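Long-range contacts in sporulation inhibitor of replication protein SirA (Bacillus subtilis, PDB 4TPS), which inhibits the initiation of DNA replication during sporulation, binding domain I of the initiator DnaA and helping to enforce diploidy: residues A[8-16]-A[107-118]; A[67-75]-A[82-90]. One frame throughout, in Å; residues are numbered along the deposited sequence.

Interaction 1 of 2, residues A[8-16]-A[107-118]. With ACT (acetate ion), chain F.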
# COMPACT_ATOMS: atom_id res chain seq x y z
N GLU A 8 -8.95 0.76 -24.62
CA GLU A 8 -8.42 1.80 -23.68
C GLU A 8 -7.87 1.14 -22.37
O GLU A 8 -8.53 0.29 -21.74
CB GLU A 8 -9.50 2.81 -23.37
CG GLU A 8 -9.03 4.12 -22.83
CD GLU A 8 -8.91 5.15 -23.92
OE1 GLU A 8 -8.20 6.14 -23.67
OE2 GLU A 8 -9.54 4.98 -25.01
N ARG A 9 -6.65 1.54 -22.00
CA ARG A 9 -6.03 1.07 -20.78
C ARG A 9 -6.08 2.16 -19.70
O ARG A 9 -6.03 3.34 -20.00
CB ARG A 9 -4.57 0.66 -21.06
CG ARG A 9 -4.41 -0.62 -21.85
CD ARG A 9 -4.56 -0.41 -23.35
NE ARG A 9 -3.49 0.44 -23.86
CZ ARG A 9 -3.41 0.85 -25.12
NH1 ARG A 9 -2.38 1.59 -25.53
NH2 ARG A 9 -4.38 0.54 -25.97
N HIS A 10 -6.27 1.74 -18.44
CA HIS A 10 -6.34 2.69 -17.32
C HIS A 10 -5.57 2.09 -16.18
O HIS A 10 -5.97 1.07 -15.60
CB HIS A 10 -7.80 2.89 -16.93
CG HIS A 10 -8.01 3.94 -15.87
ND1 HIS A 10 -9.26 4.24 -15.34
CD2 HIS A 10 -7.16 4.83 -15.33
CE1 HIS A 10 -9.12 5.25 -14.49
NE2 HIS A 10 -7.86 5.62 -14.47
N TYR A 11 -4.40 2.67 -15.90
CA TYR A 11 -3.52 2.13 -14.85
C TYR A 11 -3.50 3.08 -13.65
O TYR A 11 -3.44 4.34 -13.81
CB TYR A 11 -2.09 2.08 -15.36
CG TYR A 11 -1.87 1.30 -16.57
CD1 TYR A 11 -1.68 -0.06 -16.52
CD2 TYR A 11 -1.88 1.95 -17.84
CE1 TYR A 11 -1.46 -0.77 -17.69
CE2 TYR A 11 -1.63 1.26 -18.98
CZ TYR A 11 -1.43 -0.09 -18.92
OH TYR A 11 -1.18 -0.71 -20.14
N TYR A 12 -3.54 2.48 -12.46
CA TYR A 12 -3.21 3.17 -11.22
C TYR A 12 -1.83 2.66 -10.82
O TYR A 12 -1.60 1.43 -10.75
CB TYR A 12 -4.26 2.84 -10.18
CG TYR A 12 -5.60 3.41 -10.49
CD1 TYR A 12 -6.45 2.77 -11.33
CD2 TYR A 12 -6.02 4.58 -9.91
CE1 TYR A 12 -7.72 3.28 -11.60
CE2 TYR A 12 -7.25 5.09 -10.17
CZ TYR A 12 -8.12 4.43 -11.01
OH TYR A 12 -9.38 5.06 -11.26
N THR A 13 -0.90 3.60 -10.62
CA THR A 13 0.50 3.28 -10.41
C THR A 13 0.95 3.90 -9.11
O THR A 13 0.72 5.09 -8.86
CB THR A 13 1.35 3.72 -11.58
OG1 THR A 13 0.85 3.15 -12.80
CG2 THR A 13 2.78 3.27 -11.45
N TYR A 14 1.47 3.03 -8.22
CA TYR A 14 2.00 3.49 -6.91
C TYR A 14 3.47 3.14 -6.76
O TYR A 14 3.96 2.18 -7.35
CB TYR A 14 1.20 2.81 -5.77
CG TYR A 14 -0.21 3.32 -5.59
CD1 TYR A 14 -1.26 2.81 -6.36
CD2 TYR A 14 -0.50 4.22 -4.60
CE1 TYR A 14 -2.56 3.23 -6.15
CE2 TYR A 14 -1.81 4.66 -4.37
CZ TYR A 14 -2.83 4.18 -5.16
OH TYR A 14 -4.10 4.58 -4.96
N LEU A 15 4.16 3.98 -5.97
CA LEU A 15 5.55 3.80 -5.64
C LEU A 15 5.59 3.04 -4.30
O LEU A 15 5.25 3.61 -3.23
CB LEU A 15 6.23 5.15 -5.52
CG LEU A 15 7.73 5.11 -5.34
CD1 LEU A 15 8.41 4.23 -6.36
CD2 LEU A 15 8.32 6.51 -5.33
N ILE A 16 5.90 1.76 -4.36
CA ILE A 16 5.80 0.86 -3.19
C ILE A 16 7.10 0.97 -2.37
O ILE A 16 8.20 1.02 -2.91
CB ILE A 16 5.57 -0.61 -3.60
CG1 ILE A 16 4.40 -0.77 -4.58
CG2 ILE A 16 5.41 -1.53 -2.37
CD1 ILE A 16 3.10 -0.23 -4.06
N ILE A 107 -0.09 7.80 -9.26
CA ILE A 107 -0.09 8.17 -10.70
C ILE A 107 -1.22 7.44 -11.43
O ILE A 107 -1.44 6.26 -11.22
CB ILE A 107 1.27 7.79 -11.32
CG1 ILE A 107 2.31 8.78 -10.81
CG2 ILE A 107 1.23 7.91 -12.85
CD1 ILE A 107 3.72 8.34 -11.07
N GLU A 108 -1.92 8.13 -12.31
CA GLU A 108 -2.95 7.49 -13.10
C GLU A 108 -2.56 7.73 -14.55
O GLU A 108 -2.19 8.84 -14.94
CB GLU A 108 -4.29 8.11 -12.88
CG GLU A 108 -5.16 7.61 -11.80
CD GLU A 108 -6.58 8.15 -11.98
OE1 GLU A 108 -7.37 7.78 -12.90
OE2 GLU A 108 -6.86 9.00 -11.20
N ILE A 109 -2.67 6.68 -15.34
CA ILE A 109 -2.38 6.74 -16.78
C ILE A 109 -3.60 6.18 -17.54
O ILE A 109 -4.10 5.12 -17.23
CB ILE A 109 -1.13 5.98 -17.13
CG1 ILE A 109 0.12 6.64 -16.47
CG2 ILE A 109 -0.95 5.83 -18.63
CD1 ILE A 109 1.36 5.77 -16.44
N VAL A 110 -4.03 6.91 -18.57
CA VAL A 110 -5.03 6.40 -19.52
C VAL A 110 -4.38 6.38 -20.89
O VAL A 110 -3.78 7.32 -21.26
CB VAL A 110 -6.32 7.31 -19.53
CG1 VAL A 110 -7.30 6.81 -20.57
CG2 VAL A 110 -6.92 7.37 -18.14
N ALA A 111 -4.49 5.27 -21.61
CA ALA A 111 -3.89 5.13 -22.91
C ALA A 111 -4.76 4.44 -23.95
O ALA A 111 -5.50 3.55 -23.62
CB ALA A 111 -2.55 4.41 -22.81
N SER A 112 -4.58 4.83 -25.21
CA SER A 112 -5.28 4.23 -26.36
C SER A 112 -4.33 4.09 -27.54
O SER A 112 -3.37 4.81 -27.62
CB SER A 112 -6.50 5.05 -26.76
OG SER A 112 -6.13 6.28 -27.26
N GLY A 113 -4.66 3.20 -28.47
CA GLY A 113 -3.80 2.94 -29.58
C GLY A 113 -2.68 1.99 -29.23
O GLY A 113 -2.87 1.09 -28.42
N ASP A 114 -1.53 2.16 -29.89
CA ASP A 114 -0.38 1.30 -29.73
C ASP A 114 0.08 1.32 -28.26
O ASP A 114 -0.02 2.39 -27.58
CB ASP A 114 0.76 1.77 -30.65
CG ASP A 114 0.57 1.34 -32.10
OD1 ASP A 114 -0.53 0.78 -32.44
OD2 ASP A 114 1.55 1.53 -32.88
N TYR A 115 0.57 0.19 -27.76
CA TYR A 115 1.11 0.08 -26.40
C TYR A 115 2.33 0.97 -26.18
O TYR A 115 2.72 1.24 -25.00
CB TYR A 115 1.44 -1.40 -26.10
CG TYR A 115 0.22 -2.23 -25.74
CD1 TYR A 115 -0.51 -1.95 -24.59
CD2 TYR A 115 -0.19 -3.32 -26.52
CE1 TYR A 115 -1.61 -2.72 -24.23
CE2 TYR A 115 -1.30 -4.10 -26.16
CZ TYR A 115 -2.01 -3.77 -25.03
OH TYR A 115 -3.09 -4.51 -24.63
N GLU A 116 2.91 1.46 -27.26
CA GLU A 116 3.91 2.54 -27.14
C GLU A 116 3.44 3.75 -26.30
O GLU A 116 4.27 4.44 -25.69
CB GLU A 116 4.40 3.04 -28.51
CG GLU A 116 5.59 3.96 -28.39
CD GLU A 116 6.80 3.34 -27.64
OE1 GLU A 116 7.09 2.13 -27.84
OE2 GLU A 116 7.48 4.06 -26.85
N ALA A 117 2.13 4.02 -26.33
CA ALA A 117 1.58 5.20 -25.69
C ALA A 117 1.91 5.23 -24.17
O ALA A 117 2.51 6.17 -23.69
CB ALA A 117 0.06 5.33 -25.97
N GLU A 118 1.50 4.21 -23.45
CA GLU A 118 1.80 4.11 -22.02
C GLU A 118 3.28 3.82 -21.76
O GLU A 118 3.83 4.26 -20.74
CB GLU A 118 0.91 3.10 -21.25
CG GLU A 118 0.89 1.67 -21.75
CD GLU A 118 -0.28 1.43 -22.67
OE1 GLU A 118 -0.28 2.05 -23.77
OE2 GLU A 118 -1.18 0.64 -22.32
C ACT F . -12.64 3.12 -15.48
O ACT F . -11.51 2.82 -15.94
OXT ACT F . -12.76 3.99 -14.56
CH3 ACT F . -13.88 2.44 -16.01
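R9 reaches E118 through a chain bent at chi2 (82°) and chi3 (65°), while CG of E118 takes the crowded position between its backbone N and carbonyl carbon (chi1 56°), which, with a second bend at chi2, brings the carboxylate within bonding distance of R9 and Y11. Guanidinium and carboxylate lie almost coplanar and meet side-on in a salt bridge: NE of R9 donates to OE2 of E118 at 2.8 Å and NH1 to OE1 at 2.8 Å, both on syn lone pairs. The anti lone pair of OE2 accepts the hydroxyl of Y11 (OH to OE2, 2.6 Å), so this buried carboxylate has three donors. NH1 and NH2 of R9 converge on the carbonyl O of G113, with NH2 at 2.9 Å. R141 also bonds Y11 OH. The group ties a beta-strand pair to the start of helix 116-128: strands 9-16 and 107-113 run antiparallel, with R9-A111, Y11-I109 and T13-I107 as hydrogen-bonded pairs. On the face of H10 and Y12, NE2 of H10 donates to OE1 of E108 (2.7 Å) in the ring plane, with Y12 alongside E108. ND1 of H10 donates to O of an acetate ion, probably from the crystallisation liquor, at 2.7 Å.

Interaction 2 of 2, residues A[67-75]-A[82-90]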
# COMPACT_ATOMS: atom_id res chain seq x y z
N MET A 67 9.89 14.08 -11.22
CA MET A 67 9.08 13.57 -12.35
C MET A 67 8.94 14.64 -13.42
O MET A 67 9.07 14.33 -14.61
CB MET A 67 7.72 13.08 -11.88
CG MET A 67 7.74 11.75 -11.19
SD MET A 67 8.56 10.46 -12.16
CE MET A 67 7.62 10.56 -13.62
N HIS A 68 8.63 15.89 -13.02
CA HIS A 68 8.45 16.95 -13.98
C HIS A 68 9.72 17.08 -14.84
O HIS A 68 9.65 17.20 -16.07
CB HIS A 68 8.22 18.29 -13.34
CG HIS A 68 6.83 18.53 -12.89
ND1 HIS A 68 5.76 18.49 -13.74
CD2 HIS A 68 6.34 18.94 -11.69
CE1 HIS A 68 4.66 18.82 -13.08
NE2 HIS A 68 4.99 19.10 -11.84
N GLN A 69 10.88 17.09 -14.18
CA GLN A 69 12.14 17.24 -14.90
C GLN A 69 12.37 16.12 -15.90
O GLN A 69 12.73 16.37 -17.07
CB GLN A 69 13.26 17.38 -13.92
CG GLN A 69 13.09 18.65 -13.08
CD GLN A 69 14.02 18.77 -11.88
OE1 GLN A 69 14.40 17.78 -11.25
NE2 GLN A 69 14.37 20.03 -11.52
N ARG A 70 12.19 14.90 -15.43
CA ARG A 70 12.38 13.75 -16.28
C ARG A 70 11.40 13.66 -17.44
O ARG A 70 11.79 13.31 -18.60
CB ARG A 70 12.33 12.46 -15.43
CG ARG A 70 13.47 12.30 -14.45
CD ARG A 70 14.78 12.04 -15.20
NE ARG A 70 15.93 11.80 -14.31
CZ ARG A 70 16.36 10.61 -13.90
NH1 ARG A 70 15.77 9.48 -14.28
NH2 ARG A 70 17.44 10.54 -13.11
N LEU A 71 10.16 14.00 -17.17
CA LEU A 71 9.14 14.03 -18.24
C LEU A 71 9.45 15.07 -19.30
O LEU A 71 9.38 14.79 -20.51
CB LEU A 71 7.76 14.28 -17.64
CG LEU A 71 7.17 13.10 -16.86
CD1 LEU A 71 6.05 13.61 -15.95
CD2 LEU A 71 6.68 12.02 -17.80
N LYS A 72 9.77 16.28 -18.88
CA LYS A 72 10.03 17.33 -19.85
C LYS A 72 11.22 17.03 -20.70
O LYS A 72 11.22 17.33 -21.90
CB LYS A 72 10.26 18.65 -19.16
CG LYS A 72 9.00 19.27 -18.56
CD LYS A 72 9.26 20.73 -18.22
CE LYS A 72 8.67 21.13 -16.89
NZ LYS A 72 7.27 20.65 -16.85
N MET A 73 12.23 16.37 -20.14
CA MET A 73 13.39 15.98 -20.93
C MET A 73 13.05 14.91 -21.96
O MET A 73 13.42 15.01 -23.14
CB MET A 73 14.47 15.40 -20.05
CG MET A 73 15.19 16.37 -19.22
SD MET A 73 16.13 15.29 -18.16
CE MET A 73 16.42 16.48 -16.88
N ASN A 74 12.35 13.88 -21.53
CA ASN A 74 11.99 12.78 -22.38
C ASN A 74 10.98 13.11 -23.48
O ASN A 74 11.05 12.53 -24.57
CB ASN A 74 11.45 11.65 -21.56
CG ASN A 74 11.53 10.37 -22.31
OD1 ASN A 74 12.62 9.83 -22.57
ND2 ASN A 74 10.41 9.90 -22.73
N LEU A 75 10.05 14.01 -23.19
CA LEU A 75 8.98 14.36 -24.14
C LEU A 75 9.34 15.52 -25.10
O LEU A 75 8.54 15.89 -25.95
CB LEU A 75 7.69 14.69 -23.40
CG LEU A 75 7.17 13.59 -22.50
CD1 LEU A 75 5.91 14.08 -21.81
CD2 LEU A 75 6.87 12.32 -23.27
N GLN A 82 1.36 20.00 -21.13
CA GLN A 82 1.32 19.88 -19.69
C GLN A 82 0.26 20.85 -19.16
O GLN A 82 0.29 22.06 -19.51
CB GLN A 82 2.70 20.27 -19.11
CG GLN A 82 2.76 20.19 -17.61
CD GLN A 82 3.96 20.87 -17.00
OE1 GLN A 82 4.88 21.34 -17.70
NE2 GLN A 82 3.96 20.94 -15.67
N LEU A 83 -0.55 20.33 -18.24
CA LEU A 83 -1.47 21.14 -17.43
C LEU A 83 -1.19 20.83 -15.93
O LEU A 83 -1.71 19.91 -15.36
CB LEU A 83 -2.93 20.94 -17.89
CG LEU A 83 -4.02 21.59 -17.05
CD1 LEU A 83 -3.80 23.05 -16.81
CD2 LEU A 83 -5.39 21.38 -17.68
N ASP A 84 -0.24 21.57 -15.39
CA ASP A 84 0.35 21.37 -14.06
C ASP A 84 0.80 19.91 -13.87
O ASP A 84 1.80 19.49 -14.42
CB ASP A 84 -0.60 21.83 -12.97
CG ASP A 84 0.07 21.89 -11.58
OD1 ASP A 84 1.31 21.78 -11.43
OD2 ASP A 84 -0.66 22.10 -10.64
N TYR A 85 0.02 19.12 -13.14
CA TYR A 85 0.39 17.72 -12.87
C TYR A 85 -0.06 16.69 -13.88
O TYR A 85 0.13 15.48 -13.66
CB TYR A 85 -0.05 17.32 -11.44
CG TYR A 85 -1.51 17.46 -11.19
CD1 TYR A 85 -2.35 16.41 -11.45
CD2 TYR A 85 -2.06 18.66 -10.67
CE1 TYR A 85 -3.71 16.50 -11.21
CE2 TYR A 85 -3.42 18.78 -10.46
CZ TYR A 85 -4.23 17.67 -10.73
OH TYR A 85 -5.57 17.69 -10.53
N ILE A 86 -0.70 17.16 -14.97
CA ILE A 86 -1.19 16.33 -16.07
C ILE A 86 -0.32 16.54 -17.28
O ILE A 86 -0.04 17.69 -17.69
CB ILE A 86 -2.65 16.68 -16.42
CG1 ILE A 86 -3.56 16.52 -15.21
CG2 ILE A 86 -3.15 15.87 -17.59
CD1 ILE A 86 -4.90 17.21 -15.32
N TYR A 87 0.13 15.42 -17.87
CA TYR A 87 0.81 15.39 -19.15
C TYR A 87 0.02 14.59 -20.13
O TYR A 87 -0.48 13.56 -19.81
CB TYR A 87 2.23 14.81 -19.02
CG TYR A 87 3.23 15.72 -18.31
CD1 TYR A 87 3.16 15.93 -16.95
CD2 TYR A 87 4.24 16.37 -19.01
CE1 TYR A 87 4.07 16.74 -16.32
CE2 TYR A 87 5.16 17.18 -18.38
CZ TYR A 87 5.05 17.38 -17.04
OH TYR A 87 5.97 18.18 -16.41
N ARG A 88 -0.09 15.09 -21.35
CA ARG A 88 -0.86 14.41 -22.38
C ARG A 88 0.02 14.32 -23.61
O ARG A 88 0.61 15.32 -24.02
CB ARG A 88 -2.18 15.21 -22.66
CG ARG A 88 -2.99 14.77 -23.87
CD ARG A 88 -3.69 13.49 -23.68
NE ARG A 88 -4.81 13.26 -24.61
CZ ARG A 88 -4.72 12.94 -25.88
NH1 ARG A 88 -5.87 12.73 -26.48
NH2 ARG A 88 -3.55 12.81 -26.54
N ILE A 89 0.07 13.17 -24.23
CA ILE A 89 0.87 12.93 -25.40
C ILE A 89 0.09 12.30 -26.53
O ILE A 89 -0.88 11.58 -26.31
CB ILE A 89 2.11 12.05 -25.11
CG1 ILE A 89 1.71 10.63 -24.74
CG2 ILE A 89 2.93 12.66 -24.00
CD1 ILE A 89 2.88 9.72 -24.51
N ALA A 90 0.52 12.59 -27.78
CA ALA A 90 -0.01 11.91 -28.97
C ALA A 90 1.20 11.32 -29.70
O ALA A 90 2.21 11.99 -29.84
CB ALA A 90 -0.83 12.83 -29.86
O HOH W 1 2.94 19.91 -10.09
O HOH W 2 6.08 22.53 -14.29
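Helix 67-75 packs against strand 86-90 with their axes 11.1 Å apart and only 16° from parallel, and a type II' turn from L83 to I86 joins that strand to the one carrying Q82. CD1 of L71 sits over one face of the Y87 ring, a CH-pi contact 3.9 Å from the centroid, and CG of Q82 over the opposite face. L75 CD1 touches both Y87 and I89, and F100 and I120 extend this apolar layer. At the ring's far end, the hydroxyl of Y87 meets ND1 of H68 at 2.7 Å and accepts from NZ of K72 at 2.8 Å. Bends at chi3 and chi4 (-49°) of K72 bring NZ there, where it also donates to OE1 of Q82 (2.6 Å) from above the carbonyl plane, while NE2 of Q82 bonds to the carbonyl O of D84, which fixes the amide's rotation. A phenylalanine in place of Y87 would probably leave H68 ND1 and K72 NZ without their shared partner. A water links NE2 of H68 to OD1 of D84. The adjacent ammonium probably polarises the Y87 hydroxyl, while K72 and D84 are likely to act on the charge of H68 in opposite directions.

How the interactions relate
Interaction 2 is nested along the chain inside the loop closed by interaction 1: strand 9-16 comes first, then helix 64-75 and strands 79-83 and 86-90, and only afterwards strand 106-113 and helix 116-128. Their centres lie about 14 Å apart, and both reach the same antiparallel sheet. Strand 96-103 connects them, pairing with 86-90 on one side and with 106-113 on the other. Helix 116-128 also spans the two, since its N-terminal residues, through E118, belong to interaction 1 while I120 and F121 pack on L75 and I89. Direct packing joins A117 O to I89 CD1 at 3.7 Å. The N-terminal strand and the 64-90 region are thus parts of one structure of helices packed on a single antiparallel sheet.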